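Local atomic coordinates of Serine/threonine-protein kinase-like protein ACR4 (Arabidopsis thaliana, PDB entry 7A0J), a protein that acts as a receptor kinase that pairs with the peptide CLE40 to control formative cell divisions in root meristems, represented here by its extracellular WD40-like domain. Residues G33-S36 with A37-Y40. Sequence-based numbering, arbitrary orientation.
Sequences GSNS and AILY
G33 meets the helix through its carbonyl: L39 CD2 rests 3.7 Å from G33 O, so one methyl of the leucine lies against the backbone where strand 29-33 gives out. Two residues on, N35 takes the N-cap position and holds the helix start with both of its carbonyl oxygens. Its side chain swings CG anti to the backbone N (chi1 -170°), which carries OD1 round to the first turn, where it accepts from I38 N at 3.2 Å. That bond is fairly straight at the hydrogen, but the donor stands well above the amide plane, about 50° out of it. The main-chain O of N35 receives L39 N at 2.9 Å, this time in the carbonyl plane, giving a first i to i+4 helical bond. The amide also packs: I38 CD1 reaches both CG and ND2, each at 3.7 Å, and the two side chains cross at about a right angle, with the A37 methyl beside OD1. Were the side chain cut back to an alanine here, I38 N would probably lose its capping acceptor, and a gap would be likely to open beside the I38 CD1 methyl. S36 begins the helix itself, its O taking Y40 N at 2.9 Å. The Y40 ring turns an edge to this residue, with CD2 3.9 Å from S36 CB, which lies in the ring plane, and 3.3 Å from S36 O. Within the first curated repeat of this propeller-like ectodomain, then, the capped turn joins strand 29-33 to the short helix 36-41. N35 and I38 both lie on V17 of strand 17-21, S34 is tied to S16 just ahead of that strand, and at the far end T42 OG1 hydrogen-bonds to the carbonyls of I38 and L39.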
loop_
_atom_site.group_PDB
_atom_site.type_symbol
_atom_site.label_atom_id
_atom_site.label_comp_id
_atom_site.label_asym_id
_atom_site.label_seq_id
_atom_site.Cartn_x
_atom_site.Cartn_y
_atom_site.Cartn_z
ATOM N N GLY A 33 -11.057 -4.763 13.183
ATOM C CA GLY A 33 -11.583 -5.743 12.215
ATOM C C GLY A 33 -11.664 -7.157 12.761
ATOM O O GLY A 33 -11.315 -7.377 13.937
ATOM N N SER A 34 -12.069 -8.091 11.896
ATOM C CA SER A 34 -12.548 -9.453 12.245
ATOM C C SER A 34 -11.405 -10.479 12.262
ATOM O O SER A 34 -11.673 -11.612 12.680
ATOM C CB SER A 34 -13.647 -9.870 11.299
ATOM O OG SER A 34 -13.229 -9.739 9.949
ATOM N N ASN A 35 -10.191 -10.120 11.827
ATOM C CA ASN A 35 -9.002 -11.016 11.914
ATOM C C ASN A 35 -8.386 -10.863 13.310
ATOM O O ASN A 35 -7.640 -9.889 13.532
ATOM C CB ASN A 35 -7.979 -10.773 10.799
ATOM C CG ASN A 35 -6.906 -11.843 10.744
ATOM O OD1 ASN A 35 -6.419 -12.293 11.777
ATOM N ND2 ASN A 35 -6.522 -12.254 9.546
ATOM N N SER A 36 -8.699 -11.801 14.209
ATOM C CA SER A 36 -8.302 -11.787 15.641
ATOM C C SER A 36 -6.781 -11.918 15.779
ATOM O O SER A 36 -6.225 -11.312 16.711
ATOM C CB SER A 36 -9.024 -12.864 16.407
ATOM O OG SER A 36 -10.422 -12.624 16.392
ATOM N N ALA A 37 -6.133 -12.678 14.890
ATOM C CA ALA A 37 -4.660 -12.826 14.846
ATOM C C ALA A 37 -4.026 -11.437 14.732
ATOM O O ALA A 37 -3.116 -11.134 15.527
ATOM C CB ALA A 37 -4.245 -13.728 13.709
ATOM N N ILE A 38 -4.518 -10.613 13.802
ATOM C CA ILE A 38 -3.997 -9.235 13.560
ATOM C C ILE A 38 -4.414 -8.339 14.733
ATOM O O ILE A 38 -3.532 -7.669 15.299
ATOM C CB ILE A 38 -4.469 -8.685 12.198
ATOM C CG1 ILE A 38 -3.968 -9.553 11.040
ATOM C CG2 ILE A 38 -4.048 -7.232 12.024
ATOM C CD1 ILE A 38 -4.515 -9.155 9.693
ATOM N N LEU A 39 -5.701 -8.340 15.093
ATOM C CA LEU A 39 -6.269 -7.422 16.118
ATOM C C LEU A 39 -5.503 -7.592 17.437
ATOM O O LEU A 39 -4.949 -6.593 17.928
ATOM C CB LEU A 39 -7.764 -7.704 16.298
ATOM C CG LEU A 39 -8.508 -6.732 17.212
ATOM C CD1 LEU A 39 -8.459 -5.317 16.657
ATOM C CD2 LEU A 39 -9.949 -7.174 17.421
ATOM N N TYR A 40 -5.451 -8.812 17.975
ATOM C CA TYR A 40 -4.845 -9.114 19.300
ATOM C C TYR A 40 -3.316 -9.173 19.187
ATOM O O TYR A 40 -2.651 -9.045 20.228
ATOM C CB TYR A 40 -5.447 -10.393 19.883
ATOM C CG TYR A 40 -6.899 -10.248 20.259
ATOM C CD1 TYR A 40 -7.271 -9.583 21.415
ATOM C CD2 TYR A 40 -7.904 -10.747 19.447
ATOM C CE1 TYR A 40 -8.603 -9.429 21.763
ATOM C CE2 TYR A 40 -9.241 -10.604 19.780
ATOM C CZ TYR A 40 -9.593 -9.941 20.942
ATOM O OH TYR A 40 -10.909 -9.798 21.278
#